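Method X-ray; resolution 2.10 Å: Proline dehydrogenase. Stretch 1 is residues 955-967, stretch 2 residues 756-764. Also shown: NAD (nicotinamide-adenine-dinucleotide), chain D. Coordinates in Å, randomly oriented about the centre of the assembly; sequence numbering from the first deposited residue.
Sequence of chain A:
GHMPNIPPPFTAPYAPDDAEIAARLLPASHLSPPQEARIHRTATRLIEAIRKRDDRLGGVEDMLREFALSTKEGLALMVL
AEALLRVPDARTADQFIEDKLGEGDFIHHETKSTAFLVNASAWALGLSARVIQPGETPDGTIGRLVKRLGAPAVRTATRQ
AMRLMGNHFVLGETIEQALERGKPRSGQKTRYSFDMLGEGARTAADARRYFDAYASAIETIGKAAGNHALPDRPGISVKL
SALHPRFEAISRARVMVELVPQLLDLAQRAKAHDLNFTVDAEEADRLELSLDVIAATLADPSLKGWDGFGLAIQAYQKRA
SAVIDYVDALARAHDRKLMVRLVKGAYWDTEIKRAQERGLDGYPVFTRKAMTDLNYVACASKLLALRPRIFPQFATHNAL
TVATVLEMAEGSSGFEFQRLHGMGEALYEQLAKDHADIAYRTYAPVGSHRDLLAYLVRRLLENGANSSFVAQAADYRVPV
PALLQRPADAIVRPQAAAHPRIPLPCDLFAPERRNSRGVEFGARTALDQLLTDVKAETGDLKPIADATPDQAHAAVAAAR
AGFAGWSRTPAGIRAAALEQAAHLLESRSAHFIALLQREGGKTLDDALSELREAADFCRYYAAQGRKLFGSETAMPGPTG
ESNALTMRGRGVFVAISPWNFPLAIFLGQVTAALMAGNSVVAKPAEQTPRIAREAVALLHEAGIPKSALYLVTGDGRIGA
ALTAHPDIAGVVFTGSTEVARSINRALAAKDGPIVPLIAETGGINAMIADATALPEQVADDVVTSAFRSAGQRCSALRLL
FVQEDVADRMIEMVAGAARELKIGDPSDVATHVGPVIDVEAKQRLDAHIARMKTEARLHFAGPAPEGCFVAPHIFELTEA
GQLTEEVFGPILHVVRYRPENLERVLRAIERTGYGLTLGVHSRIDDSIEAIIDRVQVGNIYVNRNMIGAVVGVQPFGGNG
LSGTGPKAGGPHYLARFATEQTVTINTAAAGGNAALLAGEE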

# COMPACT_ATOMS: atom_id res chain seq x y z
N PRO A 955 -0.66 -1.44 33.45
CA PRO A 955 0.69 -1.58 34.03
C PRO A 955 0.62 -1.01 35.44
O PRO A 955 0.14 0.10 35.63
CB PRO A 955 1.55 -0.69 33.13
CG PRO A 955 0.85 -0.76 31.79
CD PRO A 955 -0.63 -0.81 32.12
N PHE A 956 1.06 -1.80 36.41
CA PHE A 956 0.79 -1.49 37.80
C PHE A 956 2.06 -1.17 38.58
O PHE A 956 3.07 -1.86 38.45
CB PHE A 956 0.03 -2.64 38.45
CG PHE A 956 -0.33 -2.38 39.88
CD1 PHE A 956 -1.49 -1.70 40.20
CD2 PHE A 956 0.50 -2.81 40.90
CE1 PHE A 956 -1.83 -1.44 41.52
CE2 PHE A 956 0.17 -2.56 42.23
CZ PHE A 956 -1.00 -1.88 42.53
N GLY A 957 2.00 -0.13 39.41
CA GLY A 957 3.13 0.25 40.24
C GLY A 957 3.17 1.74 40.48
O GLY A 957 2.79 2.54 39.61
N GLY A 958 3.66 2.13 41.65
CA GLY A 958 3.59 3.52 42.05
C GLY A 958 4.96 4.15 42.23
O GLY A 958 5.97 3.54 41.91
N ASN A 959 4.97 5.37 42.76
CA ASN A 959 6.22 6.08 42.99
C ASN A 959 6.23 6.68 44.39
O ASN A 959 5.41 6.32 45.23
CB ASN A 959 6.41 7.16 41.93
CG ASN A 959 5.10 7.75 41.46
OD1 ASN A 959 4.69 7.56 40.31
ND2 ASN A 959 4.41 8.45 42.36
N GLY A 960 7.17 7.58 44.63
CA GLY A 960 7.39 8.07 45.98
C GLY A 960 7.64 6.88 46.88
O GLY A 960 8.38 5.97 46.49
N LEU A 961 7.02 6.86 48.06
CA LEU A 961 7.19 5.77 49.01
C LEU A 961 6.53 4.47 48.54
O LEU A 961 6.65 3.43 49.19
CB LEU A 961 6.63 6.16 50.39
CG LEU A 961 7.22 7.39 51.08
CD1 LEU A 961 6.55 7.65 52.45
CD2 LEU A 961 8.73 7.26 51.24
N SER A 962 5.83 4.52 47.41
CA SER A 962 5.12 3.34 46.90
C SER A 962 5.90 2.46 45.91
O SER A 962 5.45 1.37 45.56
CB SER A 962 3.79 3.76 46.27
OG SER A 962 2.91 4.24 47.27
N GLY A 963 7.06 2.92 45.44
CA GLY A 963 7.84 2.10 44.53
C GLY A 963 8.88 2.83 43.71
O GLY A 963 8.93 4.06 43.70
N THR A 964 9.73 2.06 43.02
CA THR A 964 10.80 2.62 42.21
C THR A 964 10.43 2.65 40.73
O THR A 964 10.95 3.47 39.99
CB THR A 964 12.12 1.79 42.33
OG1 THR A 964 11.85 0.40 42.05
CG2 THR A 964 12.73 1.91 43.72
N GLY A 965 9.53 1.76 40.32
CA GLY A 965 9.37 1.47 38.91
C GLY A 965 10.49 0.52 38.48
O GLY A 965 11.38 0.24 39.28
N PRO A 966 10.44 0.00 37.25
CA PRO A 966 9.35 0.24 36.30
C PRO A 966 8.10 -0.53 36.72
O PRO A 966 8.15 -1.35 37.64
CB PRO A 966 9.89 -0.32 34.97
CG PRO A 966 11.22 -0.96 35.29
CD PRO A 966 11.36 -1.04 36.77
N LYS A 967 7.00 -0.28 36.03
CA LYS A 967 5.71 -0.89 36.35
C LYS A 967 5.67 -2.35 35.90
O LYS A 967 5.90 -2.65 34.73
CB LYS A 967 4.57 -0.12 35.67
CG LYS A 967 4.15 1.18 36.35
CD LYS A 967 3.23 1.95 35.40
CE LYS A 967 2.35 3.00 36.10
NZ LYS A 967 1.31 2.35 36.92
PA NAD D . 7.28 -7.50 53.98
O1A NAD D . 8.21 -6.16 53.87
O2A NAD D . 6.87 -7.71 55.38
O5B NAD D . 8.19 -8.79 53.45
C5B NAD D . 7.96 -9.32 52.15
C4B NAD D . 9.13 -10.20 51.68
O4B NAD D . 10.48 -9.68 52.01
C3B NAD D . 9.18 -11.65 52.31
O3B NAD D . 9.34 -12.76 51.49
C2B NAD D . 10.11 -11.43 53.50
O2B NAD D . 10.49 -12.52 54.31
C1B NAD D . 11.14 -10.60 52.87
N9A NAD D . 11.94 -9.87 53.87
C8A NAD D . 11.56 -9.49 55.12
N7A NAD D . 12.65 -8.81 55.72
C5A NAD D . 13.72 -8.78 54.79
C6A NAD D . 15.00 -8.25 54.86
N6A NAD D . 15.43 -7.57 56.07
N1A NAD D . 15.84 -8.37 53.80
C2A NAD D . 15.42 -9.02 52.65
N3A NAD D . 14.16 -9.54 52.58
C4A NAD D . 13.31 -9.42 53.66
O3 NAD D . 5.94 -7.38 52.97
PN NAD D . 4.65 -8.42 53.18
O1N NAD D . 4.18 -8.39 54.78
O2N NAD D . 5.02 -9.78 52.79
O5D NAD D . 3.36 -7.92 52.24
C5D NAD D . 2.66 -6.73 52.58
C4D NAD D . 3.28 -5.47 51.94
O4D NAD D . 3.77 -5.61 50.53
C3D NAD D . 2.49 -4.09 51.93
O3D NAD D . 3.06 -2.97 52.54
C2D NAD D . 2.09 -4.02 50.44
O2D NAD D . 1.38 -2.91 49.93
C1D NAD D . 3.32 -4.50 49.79
N1N NAD D . 2.97 -4.93 48.43
C2N NAD D . 3.10 -4.03 47.36
C3N NAD D . 2.75 -4.45 46.01
C7N NAD D . 2.90 -3.46 44.84
O7N NAD D . 2.81 -3.86 43.73
N7N NAD D . 3.27 -2.09 45.10
C4N NAD D . 2.25 -5.83 45.77
C5N NAD D . 2.12 -6.73 46.83
C6N NAD D . 2.49 -6.30 48.20
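Stretch 2, residues 756-764: PLIAETGGI

How does the second stretch lie on the first? Leu757 to Glu760 form a strand and the residues after them run on as loop, while 955-967 has no regular helix or strand. The two backbones meet at a single beta bridge between Gly963 and Glu760, with Gly963 CA 4.3 Å from Glu760 CA. They run in opposite directions: Leu961 and Ser962 lie beside Thr761 and Gly762, whereas Thr964 to Pro966 lie beside Ile758 and Ala759. The contact between the two stretches buries 468 Å², both sides summed.

Which backbone groups are satisfied across the bridge? Thr761 N donates to Ser962 O at 3.0 Å, nearly in line, and Thr964 N donates to Ala759 O, also at 3.0 Å but more bent. Between these bonds Gly963 CA comes within 3.0 Å of Ala759 O in a CA-H...O contact. A side chain at Gly963 would point toward the strand and clash with Gly958 O, and the backbone angles there by themselves call for glycine.

What do the three hydroxyls add? Each finds a main-chain acceptor, and one also accepts a hydrogen bond from the strand. Thr964 OG1 accepts from Ala759 N at 2.9 Å, almost linearly, and donates to Gly965 O at 2.8 Å within its own stretch, so it stands in for a carbonyl on the strand edge. Thr761 OG1 donates to Leu961 O at 2.8 Å, and Ser962 OG donates to Gly762 O at 2.7 Å. Close by, Pro966 CD rests 4.0 Å from Ile758 CG1, an apolar contact beyond a cis peptide bond.

Where does the Glu760 carboxylate find its partners? Its CB points away from the first stretch, but with chi1, chi2 and chi3 all near -60° the chain folds back to it. Glu760 OE2 receives only a weak hydrogen bond from Gly965 N, at 3.5 Å. OE1 is served by water: water 1 donates to Glu760 OE1 at 2.6 Å and to Gly958 O at 3.0 Å, while water 2 donates to Glu760 OE1 at 2.5 Å and to Ser962 O at 3.0 Å. There is little room for more at Gly957, whose CA is 3.5 Å from Glu760 OE1.

How does NAD join the network? Its N7N donates to Thr761 O at 2.8 Å and to water 2, whose oxygen lies 3.0 Å from NAD N7N and 3.1 Å from a second donor, Gly958 N. That water therefore links the carboxamide to both stretches.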

# COMPACT_ATOMS: atom_id res chain seq x y z
N PRO A 756 20.72 -2.95 40.12
CA PRO A 756 19.36 -2.40 40.13
C PRO A 756 18.52 -2.94 41.29
O PRO A 756 18.61 -4.12 41.62
CB PRO A 756 18.77 -2.89 38.80
CG PRO A 756 19.95 -3.38 37.98
CD PRO A 756 20.96 -3.85 38.98
N LEU A 757 17.73 -2.07 41.89
CA LEU A 757 16.71 -2.51 42.84
C LEU A 757 15.34 -2.10 42.31
O LEU A 757 15.06 -0.91 42.15
CB LEU A 757 16.94 -1.92 44.23
CG LEU A 757 15.80 -2.09 45.25
CD1 LEU A 757 15.44 -3.56 45.43
CD2 LEU A 757 16.15 -1.47 46.60
N ILE A 758 14.50 -3.08 42.03
CA ILE A 758 13.11 -2.82 41.70
C ILE A 758 12.31 -3.14 42.94
O ILE A 758 12.28 -4.29 43.38
CB ILE A 758 12.61 -3.72 40.55
CG1 ILE A 758 13.38 -3.41 39.26
CG2 ILE A 758 11.12 -3.54 40.33
CD1 ILE A 758 13.11 -4.39 38.15
N ALA A 759 11.67 -2.12 43.51
CA ALA A 759 10.98 -2.29 44.77
C ALA A 759 9.58 -1.69 44.70
O ALA A 759 9.40 -0.49 44.51
CB ALA A 759 11.78 -1.67 45.92
N GLU A 760 8.59 -2.56 44.86
CA GLU A 760 7.20 -2.13 44.84
C GLU A 760 6.68 -2.29 46.25
O GLU A 760 6.74 -3.38 46.83
CB GLU A 760 6.40 -2.97 43.84
CG GLU A 760 7.08 -3.07 42.47
CD GLU A 760 7.19 -1.72 41.76
OE1 GLU A 760 6.15 -1.20 41.30
OE2 GLU A 760 8.32 -1.18 41.67
N THR A 761 6.22 -1.19 46.83
CA THR A 761 5.89 -1.17 48.24
C THR A 761 4.46 -0.67 48.45
O THR A 761 3.66 -0.64 47.51
CB THR A 761 6.95 -0.36 49.03
OG1 THR A 761 7.23 0.86 48.35
CG2 THR A 761 8.25 -1.16 49.13
N GLY A 762 4.12 -0.31 49.68
CA GLY A 762 2.73 -0.06 50.01
C GLY A 762 2.13 1.23 49.47
O GLY A 762 2.66 1.85 48.54
N GLY A 763 1.01 1.63 50.05
CA GLY A 763 0.40 2.91 49.75
C GLY A 763 -0.63 3.26 50.81
O GLY A 763 -1.08 2.41 51.56
N ILE A 764 -0.98 4.54 50.86
CA ILE A 764 -2.17 4.99 51.58
C ILE A 764 -3.09 5.52 50.49
O ILE A 764 -3.08 6.71 50.16
CB ILE A 764 -1.82 6.04 52.66
CG1 ILE A 764 -0.75 5.48 53.59
CG2 ILE A 764 -3.07 6.45 53.44
CD1 ILE A 764 -0.31 6.42 54.71
O HOH W 1 6.32 1.17 40.16
O HOH W 2 4.82 -0.33 43.23